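Local coordinates for probable conserved lipoprotein LpqI (Mycobacterium tuberculosis H37Rv, PDB 6GFV), which cleaves the terminal beta-1,4-linked N-acetylglucosamine from peptidoglycan fragments and so takes part in recycling of the mycobacterial cell wall, at residues S52-D55 / L56-D60; P200-D203 / D204-D208; G319-M323 / S324-R328. All coordinates share one frame; numbering follows the deposited sequence.

In the fold
The three contacts are local and come one after another along the chain, all within the family 3 glycosidase domain, whose fold belongs to the TIM-barrel clan. Contact 1 is a turn between strand 47-50 and helix 62-69. Contact 2 opens the short helix 202-206, after strand 197-198, and contact 3 opens helix 323-337. Strands 47-50 and 197-198 belong to the same sheet. Centre to centre, contacts 1 and 2 lie about 40 Å apart on opposite sides of the chain's centre, and contact 3 is about 35 and 32 Å from them. None touches another. Contact 1 adjoins a probable substrate-binding arginine, whereas contacts 2 and 3 both start helices with a hydrophobic staple.

Contact 1: residues S52-D55 / L56-D60; sequences SDTD and LTIFD
Asp55 and Thr57 form an Asx turn, laid over a beta turn that runs from Asp55 to Ile58 in the loop between strand 47-50 and helix 62-69 of the TIM-barrel-type domain. The tight part is the carboxylate end, on the solvent side with exposed Thr57. Asp55 OD1 accepts the backbone N-H of Thr57 at 2.9 Å between OD1 and N, in a nearly straight bond (166° at the hydrogen) that reaches the oxygen on its anti side, tilted out of the carboxylate plane. Thr57 OG1 lies 2.8 Å from Asp55 OD1, a weak bond at most, since its proton may go to another acceptor. That single oxygen therefore meets both the backbone and the side chain of Thr57. Asp55 can reach forward because its CG is anti to its own N (chi1 -173°), while Thr57 sets OG1 between its N and its carbonyl carbon, facing back toward the carboxylate.

The buried apolar side makes only a long contact across the turn: Thr54 CG2 and Ile58 CG2 come no nearer than 4.4 Å. Thr54 OG1 is hydrogen-bonded to Val30 O and Gly51 N, which ties the start of the turn to its surroundings. Leu56 leans instead on Ile50, Ser91 and Arg88, the last a substrate-binding residue by similarity, which also makes a weak hydrogen bond from NH2 to Thr54 O. The turn thus touches a probable sugar-binding residue. Phe59 packs on Ile50 and Leu89, and Ile58 CG2 stands 4.2 Å above the plane of the Phe59 ring, over the centre. The beta turn is closed by Ile58 N, 3.2 Å from Asp55 O, with the donor lying above the carbonyl plane, 35° out of it.

Contact 2: residues P200-D203 / D204-D208; sequences PPLD and DLVGD
The flat carboxylate of Asp204 meets the puckered ring of Pro201, the side chains running side by side and pointing the same way. Pro201 CD stands above one face of the carboxylate, displaced toward its OD2 end, with 3.7 Å between Pro201 CD and Asp204 OD2. Asp204 CB, nearer the backbone, lies 4.1 Å from CB of Pro200, so the two prolines line the same side chain along its length. The carboxylate itself is on the exposed surface, near the start of the helix, where its negative charge would probably be favoured by the helix dipole.

Pro201 is the N-cap residue of the short helix 202-206. Pro201 O takes Leu205 N at 3.2 Å, in the carbonyl plane, and a weaker, strongly bent bond from Asp204 N; the next bond in the series joins Val206 N to Leu202 O at 3.0 Å. Pro200, one place before the cap, reaches Leu205 in a hydrophobic staple: Pro200 CD and Leu205 CD2 are 4.1 Å apart, the two side chains crossing at about a right angle. Leu205 CG also sits 3.5 Å from Pro201 O, close against the first turn. On another flank Leu202, with CG anti to its N (chi1 -178°), sends CD1 along the helix to Val206 CG2, 4.1 Å away.

Leu205 is the buried residue of the contact and packs on Thr199, Leu210 and Val231. Leu202 N is bonded to the backbone oxygen of Pro232, just after strand 223-230, and Asp208 forms a salt bridge with Arg187. The short helix thus lies on the connection from strand 197-198 to helix 211-216, against the chain that leaves strand 223-230.

Contact 3: residues G319-M323 / S324-R328; sequences GELPM and SAVDR
Met323 and Val326 carry the first turn of helix 323-337, with Pro322 at the N-cap position. Val326 closes a hydrophobic staple with Leu321, the residue just before the cap: Leu321 CD2 reaches Val326 CG2 at 3.7 Å, the two side chains meeting at about a right angle. Both are buried. Leu321 also packs on Gln291 of helix 282-292 and Val326 on Lys21 and Leu22 of helix 18-23, so the staple joins the start of this helix to its neighbours.

Met323 runs past Val326, its SD 4.4 Å from Val326 CB. With CG anti to its N (chi1 -176°) and further bends at chi2 and chi3, its chain crosses obliquely beside Asp327, and Met323 CG lies 3.7 Å from Asp327 OD2. The carboxylate's other oxygen, OD1, makes a salt bridge with Lys21, outside the contact, against which Met323 also packs.

Ser324 adds a lighter contact, its OG lying 3.9 Å from Pro322 CB, while Pro322 CG touches Ala325 CB at 4.0 Å. Pro322 O takes Ala325 N at 3.0 Å from well above the carbonyl plane, and Val326 N more weakly. Regular helical bonding is reached one residue on: Asp327 N is 2.8 Å from Met323 O, almost straight at 171°.

Contact 1: residues S52-D55 / L56-D60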
ATOM      1  N   SER A  52      -1.698  14.081  -0.533  1.00 18.91           N
ATOM      2  CA  SER A  52      -2.663  15.172  -0.659  1.00 18.62           C
ATOM      3  C   SER A  52      -2.036  16.556  -0.764  1.00 20.11           C
ATOM      4  O   SER A  52      -2.617  17.445  -1.368  1.00 18.40           O
ATOM      5  CB  SER A  52      -3.630  15.160   0.529  1.00 28.60           C
ATOM      6  OG  SER A  52      -4.590  14.127   0.396  1.00 35.10           O
ATOM      7  N   ASP A  53      -0.874  16.750  -0.157  1.00 19.35           N
ATOM      8  CA  ASP A  53      -0.231  18.062  -0.198  1.00 24.60           C
ATOM      9  C   ASP A  53       0.943  18.126  -1.173  1.00 20.90           C
ATOM     10  O   ASP A  53       1.692  19.094  -1.160  1.00 19.57           O
ATOM     11  CB  ASP A  53       0.240  18.464   1.194  1.00 32.69           C
ATOM     12  CG  ASP A  53      -0.913  18.674   2.155  1.00 46.21           C
ATOM     13  OD1 ASP A  53      -1.770  19.540   1.878  1.00 49.47           O
ATOM     14  OD2 ASP A  53      -0.975  17.965   3.183  1.00 51.54           O
ATOM     15  N   THR A  54       1.096  17.110  -2.018  1.00 13.71           N
ATOM     16  CA  THR A  54       2.193  17.091  -2.986  1.00 13.54           C
ATOM     17  C   THR A  54       1.943  18.095  -4.132  1.00 13.78           C
ATOM     18  O   THR A  54       0.849  18.158  -4.680  1.00 14.00           O
ATOM     19  CB  THR A  54       2.406  15.662  -3.549  1.00 14.06           C
ATOM     20  OG1 THR A  54       2.835  14.803  -2.484  1.00 17.56           O
ATOM     21  CG2 THR A  54       3.456  15.635  -4.628  1.00 12.89           C
ATOM     22  N   ASP A  55       2.961  18.884  -4.454  1.00 14.04           N
ATOM     23  CA  ASP A  55       2.930  19.786  -5.606  1.00 16.47           C
ATOM     24  C   ASP A  55       3.062  18.963  -6.884  1.00 13.86           C
ATOM     25  O   ASP A  55       4.104  18.393  -7.150  1.00 13.68           O
ATOM     26  CB  ASP A  55       4.060  20.827  -5.506  1.00 14.68           C
ATOM     27  CG  ASP A  55       3.989  21.898  -6.590  1.00 14.99           C
ATOM     28  OD1 ASP A  55       3.466  21.632  -7.692  1.00 14.81           O
ATOM     29  OD2 ASP A  55       4.470  23.020  -6.328  1.00 15.49           O
ATOM     30  N   LEU A  56       1.999  18.925  -7.669  1.00 13.85           N
ATOM     31  CA  LEU A  56       1.950  18.121  -8.870  1.00 13.59           C
ATOM     32  C   LEU A  56       2.891  18.569 -10.017  1.00 13.76           C
ATOM     33  O   LEU A  56       3.015  17.858 -11.015  1.00 14.85           O
ATOM     34  CB  LEU A  56       0.512  18.077  -9.379  1.00 13.70           C
ATOM     35  CG  LEU A  56      -0.543  17.416  -8.483  1.00 13.55           C
ATOM     36  CD1 LEU A  56      -1.860  17.344  -9.213  1.00 17.19           C
ATOM     37  CD2 LEU A  56      -0.105  16.024  -8.035  1.00 13.01           C
ATOM     38  N   THR A  57       3.546  19.721  -9.901  1.00 14.11           N
ATOM     39  CA  THR A  57       4.530  20.105 -10.921  1.00 14.30           C
ATOM     40  C   THR A  57       5.748  19.204 -10.853  1.00 14.11           C
ATOM     41  O   THR A  57       6.599  19.275 -11.719  1.00 14.29           O
ATOM     42  CB  THR A  57       5.025  21.575 -10.812  1.00 14.76           C
ATOM     43  OG1 THR A  57       5.626  21.810  -9.538  1.00 14.85           O
ATOM     44  CG2 THR A  57       3.891  22.568 -11.050  1.00 15.11           C
ATOM     45  N   ILE A  58       5.819  18.353  -9.833  1.00 13.83           N
ATOM     46  CA  ILE A  58       6.864  17.334  -9.758  1.00 13.72           C
ATOM     47  C   ILE A  58       6.859  16.458 -11.012  1.00 13.64           C
ATOM     48  O   ILE A  58       7.899  15.932 -11.389  1.00 13.79           O
ATOM     49  CB  ILE A  58       6.720  16.433  -8.468  1.00 13.43           C
ATOM     50  CG1 ILE A  58       7.967  15.579  -8.239  1.00 13.50           C
ATOM     51  CG2 ILE A  58       5.484  15.552  -8.524  1.00 13.03           C
ATOM     52  CD1 ILE A  58       7.977  14.801  -6.907  1.00 13.32           C
ATOM     53  N   PHE A  59       5.708  16.332 -11.680  1.00 13.52           N
ATOM     54  CA  PHE A  59       5.618  15.487 -12.870  1.00 13.54           C
ATOM     55  C   PHE A  59       6.201  16.150 -14.128  1.00 13.99           C
ATOM     56  O   PHE A  59       6.368  15.500 -15.152  1.00 14.17           O
ATOM     57  CB  PHE A  59       4.163  15.064 -13.126  1.00 13.37           C
ATOM     58  CG  PHE A  59       3.626  14.056 -12.114  1.00 12.95           C
ATOM     59  CD1 PHE A  59       4.241  12.824 -11.944  1.00 12.77           C
ATOM     60  CD2 PHE A  59       2.518  14.349 -11.347  1.00 12.82           C
ATOM     61  CE1 PHE A  59       3.767  11.904 -11.022  1.00 12.40           C
ATOM     62  CE2 PHE A  59       2.036  13.440 -10.423  1.00 12.47           C
ATOM     63  CZ  PHE A  59       2.662  12.214 -10.259  1.00 12.22           C
ATOM     64  N   ASP A  60       6.536  17.435 -14.038  1.00 14.75           N
ATOM     65  CA  ASP A  60       6.922  18.196 -15.226  1.00 14.67           C
ATOM     66  C   ASP A  60       8.411  18.095 -15.623  1.00 15.06           C
ATOM     67  O   ASP A  60       8.936  18.942 -16.351  1.00 15.62           O
ATOM     68  CB  ASP A  60       6.540  19.671 -15.027  1.00 18.01           C
ATOM     69  CG  ASP A  60       5.042  19.873 -14.829  1.00 18.53           C
ATOM     70  OD1 ASP A  60       4.249  19.060 -15.342  1.00 19.60           O
ATOM     71  OD2 ASP A  60       4.654  20.862 -14.176  1.00 18.91           O
TER

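Contact 2: residues P200-D203 / D204-D208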
ATOM      1  N   PRO A 200     -16.266  -6.219  13.184  1.00 17.73           N
ATOM      2  CA  PRO A 200     -17.067  -7.336  13.710  1.00 18.38           C
ATOM      3  C   PRO A 200     -16.172  -8.521  14.056  1.00 17.91           C
ATOM      4  O   PRO A 200     -15.021  -8.505  13.655  1.00 17.04           O
ATOM      5  CB  PRO A 200     -18.014  -7.669  12.552  1.00 18.41           C
ATOM      6  CG  PRO A 200     -18.111  -6.379  11.764  1.00 18.23           C
ATOM      7  CD  PRO A 200     -16.759  -5.753  11.873  1.00 17.46           C
ATOM      8  N   PRO A 201     -16.682  -9.542  14.766  1.00 18.55           N
ATOM      9  CA  PRO A 201     -15.767 -10.621  15.171  1.00 18.21           C
ATOM     10  C   PRO A 201     -15.158 -11.365  13.987  1.00 17.30           C
ATOM     11  O   PRO A 201     -15.727 -11.340  12.904  1.00 17.12           O
ATOM     12  CB  PRO A 201     -16.668 -11.554  16.001  1.00 19.23           C
ATOM     13  CG  PRO A 201     -17.798 -10.703  16.415  1.00 20.17           C
ATOM     14  CD  PRO A 201     -18.037  -9.755  15.303  1.00 19.73           C
ATOM     15  N   LEU A 202     -14.011 -12.004  14.194  1.00 16.83           N
ATOM     16  CA  LEU A 202     -13.324 -12.740  13.132  1.00 19.17           C
ATOM     17  C   LEU A 202     -14.232 -13.707  12.356  1.00 16.35           C
ATOM     18  O   LEU A 202     -14.170 -13.759  11.132  1.00 15.85           O
ATOM     19  CB  LEU A 202     -12.131 -13.506  13.707  1.00 18.68           C
ATOM     20  CG  LEU A 202     -11.252 -14.303  12.742  1.00 15.29           C
ATOM     21  CD1 LEU A 202     -10.799 -13.479  11.552  1.00 14.51           C
ATOM     22  CD2 LEU A 202     -10.049 -14.836  13.462  1.00 21.38           C
ATOM     23  N   ASP A 203     -15.089 -14.443  13.062  1.00 17.22           N
ATOM     24  CA  ASP A 203     -15.986 -15.408  12.423  1.00 21.22           C
ATOM     25  C   ASP A 203     -16.938 -14.750  11.444  1.00 24.25           C
ATOM     26  O   ASP A 203     -17.275 -15.332  10.415  1.00 17.69           O
ATOM     27  CB  ASP A 203     -16.796 -16.172  13.466  1.00 29.37           C
ATOM     28  CG  ASP A 203     -15.995 -17.255  14.144  1.00 33.87           C
ATOM     29  OD1 ASP A 203     -15.164 -17.893  13.473  1.00 34.75           O
ATOM     30  OD2 ASP A 203     -16.194 -17.464  15.355  1.00 38.19           O
ATOM     31  N   ASP A 204     -17.379 -13.541  11.768  1.00 17.89           N
ATOM     32  CA  ASP A 204     -18.233 -12.804  10.867  1.00 18.00           C
ATOM     33  C   ASP A 204     -17.448 -12.390   9.625  1.00 16.99           C
ATOM     34  O   ASP A 204     -17.954 -12.498   8.521  1.00 16.98           O
ATOM     35  CB  ASP A 204     -18.840 -11.590  11.567  1.00 18.57           C
ATOM     36  CG  ASP A 204     -20.009 -11.958  12.457  1.00 37.44           C
ATOM     37  OD1 ASP A 204     -20.288 -13.166  12.617  1.00 40.29           O
ATOM     38  OD2 ASP A 204     -20.650 -11.042  13.005  1.00 38.72           O
ATOM     39  N   LEU A 205     -16.210 -11.941   9.815  1.00 16.23           N
ATOM     40  CA  LEU A 205     -15.374 -11.487   8.707  1.00 15.33           C
ATOM     41  C   LEU A 205     -15.118 -12.601   7.711  1.00 15.05           C
ATOM     42  O   LEU A 205     -15.251 -12.395   6.519  1.00 14.79           O
ATOM     43  CB  LEU A 205     -14.041 -10.942   9.214  1.00 14.73           C
ATOM     44  CG  LEU A 205     -14.079  -9.764  10.189  1.00 15.02           C
ATOM     45  CD1 LEU A 205     -12.678  -9.273  10.489  1.00 14.46           C
ATOM     46  CD2 LEU A 205     -14.941  -8.642   9.634  1.00 15.25           C
ATOM     47  N   VAL A 206     -14.783 -13.787   8.223  1.00 15.23           N
ATOM     48  CA  VAL A 206     -14.428 -14.941   7.395  1.00 15.31           C
ATOM     49  C   VAL A 206     -15.531 -15.310   6.394  1.00 15.56           C
ATOM     50  O   VAL A 206     -15.249 -15.746   5.283  1.00 15.32           O
ATOM     51  CB  VAL A 206     -14.104 -16.181   8.267  1.00 19.14           C
ATOM     52  CG1 VAL A 206     -13.993 -17.429   7.411  1.00 19.20           C
ATOM     53  CG2 VAL A 206     -12.838 -15.965   9.079  1.00 15.07           C
ATOM     54  N   GLY A 207     -16.782 -15.108   6.782  1.00 16.31           N
ATOM     55  CA  GLY A 207     -17.901 -15.421   5.916  1.00 16.92           C
ATOM     56  C   GLY A 207     -18.430 -14.257   5.089  1.00 16.81           C
ATOM     57  O   GLY A 207     -19.368 -14.416   4.327  1.00 17.37           O
ATOM     58  N   ASP A 208     -17.817 -13.090   5.222  1.00 16.17           N
ATOM     59  CA  ASP A 208     -18.329 -11.891   4.567  1.00 16.17           C
ATOM     60  C   ASP A 208     -17.190 -10.999   4.055  1.00 15.20           C
ATOM     61  O   ASP A 208     -16.809 -11.078   2.898  1.00 14.80           O
ATOM     62  CB  ASP A 208     -19.227 -11.116   5.543  1.00 21.71           C
ATOM     63  CG  ASP A 208     -20.082 -10.060   4.857  1.00 23.68           C
ATOM     64  OD1 ASP A 208     -19.848  -9.758   3.683  1.00 25.65           O
ATOM     65  OD2 ASP A 208     -20.990  -9.512   5.500  1.00 25.55           O
TER

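Contact 3: residues G319-M323 / S324-R328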
ATOM      1  N   GLY A 319      18.475  -7.033  18.626  1.00 25.81           N
ATOM      2  CA  GLY A 319      17.694  -8.222  18.348  1.00 31.39           C
ATOM      3  C   GLY A 319      16.185  -8.050  18.403  1.00 30.74           C
ATOM      4  O   GLY A 319      15.459  -9.032  18.499  1.00 31.95           O
ATOM      5  N   GLU A 320      15.699  -6.815  18.346  1.00 23.75           N
ATOM      6  CA  GLU A 320      14.255  -6.588  18.323  1.00 25.81           C
ATOM      7  C   GLU A 320      13.678  -6.935  16.964  1.00 21.58           C
ATOM      8  O   GLU A 320      12.474  -7.097  16.812  1.00 20.76           O
ATOM      9  CB  GLU A 320      13.911  -5.132  18.634  1.00 25.26           C
ATOM     10  CG  GLU A 320      14.373  -4.614  19.964  1.00 26.08           C
ATOM     11  CD  GLU A 320      14.139  -3.132  20.070  1.00 27.18           C
ATOM     12  OE1 GLU A 320      13.014  -2.734  20.432  1.00 26.44           O
ATOM     13  OE2 GLU A 320      15.074  -2.369  19.768  1.00 26.84           O
ATOM     14  N   LEU A 321      14.550  -6.980  15.964  1.00 25.74           N
ATOM     15  CA  LEU A 321      14.157  -7.302  14.606  1.00 22.09           C
ATOM     16  C   LEU A 321      15.285  -8.111  13.986  1.00 21.16           C
ATOM     17  O   LEU A 321      16.423  -7.666  13.969  1.00 24.25           O
ATOM     18  CB  LEU A 321      13.865  -6.020  13.813  1.00 19.78           C
ATOM     19  CG  LEU A 321      13.430  -6.038  12.350  1.00 18.76           C
ATOM     20  CD1 LEU A 321      11.940  -6.272  12.206  1.00 17.82           C
ATOM     21  CD2 LEU A 321      13.821  -4.733  11.686  1.00 18.62           C
ATOM     22  N   PRO A 322      14.982  -9.326  13.514  1.00 20.64           N
ATOM     23  CA  PRO A 322      16.027 -10.181  12.941  1.00 26.41           C
ATOM     24  C   PRO A 322      16.284  -9.889  11.457  1.00 23.36           C
ATOM     25  O   PRO A 322      15.361  -9.518  10.738  1.00 19.52           O
ATOM     26  CB  PRO A 322      15.466 -11.589  13.142  1.00 27.25           C
ATOM     27  CG  PRO A 322      13.995 -11.402  13.096  1.00 28.53           C
ATOM     28  CD  PRO A 322      13.696 -10.030  13.640  1.00 19.98           C
ATOM     29  N   MET A 323      17.522 -10.060  11.013  1.00 21.16           N
ATOM     30  CA  MET A 323      17.894  -9.703   9.652  1.00 20.74           C
ATOM     31  C   MET A 323      17.162 -10.567   8.631  1.00 19.95           C
ATOM     32  O   MET A 323      16.853 -10.102   7.539  1.00 19.25           O
ATOM     33  CB  MET A 323      19.403  -9.820   9.452  1.00 21.72           C
ATOM     34  CG  MET A 323      19.879  -9.363   8.075  1.00 21.43           C
ATOM     35  SD  MET A 323      19.897  -7.567   7.892  1.00 29.76           S
ATOM     36  CE  MET A 323      21.375  -7.154   8.805  1.00 22.51           C
ATOM     37  N   SER A 324      16.878 -11.816   8.990  1.00 20.10           N
ATOM     38  CA  SER A 324      16.089 -12.695   8.123  1.00 19.37           C
ATOM     39  C   SER A 324      14.745 -12.057   7.748  1.00 18.24           C
ATOM     40  O   SER A 324      14.259 -12.217   6.638  1.00 17.55           O
ATOM     41  CB  SER A 324      15.858 -14.042   8.793  1.00 25.99           C
ATOM     42  OG  SER A 324      15.090 -13.903   9.977  1.00 27.12           O
ATOM     43  N   ALA A 325      14.168 -11.297   8.668  1.00 18.11           N
ATOM     44  CA  ALA A 325      12.894 -10.652   8.404  1.00 17.12           C
ATOM     45  C   ALA A 325      13.048  -9.465   7.434  1.00 16.71           C
ATOM     46  O   ALA A 325      12.233  -9.278   6.536  1.00 15.89           O
ATOM     47  CB  ALA A 325      12.255 -10.206   9.705  1.00 17.20           C
ATOM     48  N   VAL A 326      14.087  -8.667   7.637  1.00 17.35           N
ATOM     49  CA  VAL A 326      14.440  -7.588   6.719  1.00 17.15           C
ATOM     50  C   VAL A 326      14.798  -8.105   5.317  1.00 16.98           C
ATOM     51  O   VAL A 326      14.315  -7.586   4.316  1.00 16.36           O
ATOM     52  CB  VAL A 326      15.613  -6.763   7.277  1.00 18.89           C
ATOM     53  CG1 VAL A 326      16.083  -5.728   6.271  1.00 17.93           C
ATOM     54  CG2 VAL A 326      15.204  -6.090   8.571  1.00 18.20           C
ATOM     55  N   ASP A 327      15.631  -9.135   5.246  1.00 17.58           N
ATOM     56  CA  ASP A 327      16.024  -9.689   3.955  1.00 17.53           C
ATOM     57  C   ASP A 327      14.826 -10.218   3.162  1.00 16.62           C
ATOM     58  O   ASP A 327      14.752 -10.015   1.954  1.00 16.29           O
ATOM     59  CB  ASP A 327      17.047 -10.814   4.128  1.00 18.47           C
ATOM     60  CG  ASP A 327      18.423 -10.310   4.509  1.00 19.36           C
ATOM     61  OD1 ASP A 327      18.661  -9.086   4.466  1.00 19.36           O
ATOM     62  OD2 ASP A 327      19.276 -11.156   4.850  1.00 20.17           O
ATOM     63  N   ARG A 328      13.906 -10.900   3.841  1.00 16.29           N
ATOM     64  CA  ARG A 328      12.735 -11.476   3.192  1.00 15.48           C
ATOM     65  C   ARG A 328      11.853 -10.396   2.557  1.00 14.67           C
ATOM     66  O   ARG A 328      11.334 -10.573   1.470  1.00 14.16           O
ATOM     67  CB  ARG A 328      11.915 -12.291   4.196  1.00 21.36           C
ATOM     68  CG  ARG A 328      11.053 -13.365   3.571  1.00 25.34           C
ATOM     69  CD  ARG A 328      10.376 -14.259   4.629  1.00 33.18           C
ATOM     70  NE  ARG A 328      11.309 -14.851   5.588  1.00 37.33           N
ATOM     71  CZ  ARG A 328      11.310 -14.594   6.897  1.00 39.16           C
ATOM     72  NH1 ARG A 328      10.421 -13.762   7.421  1.00 39.92           N
ATOM     73  NH2 ARG A 328      12.197 -15.175   7.687  1.00 39.31           N
TER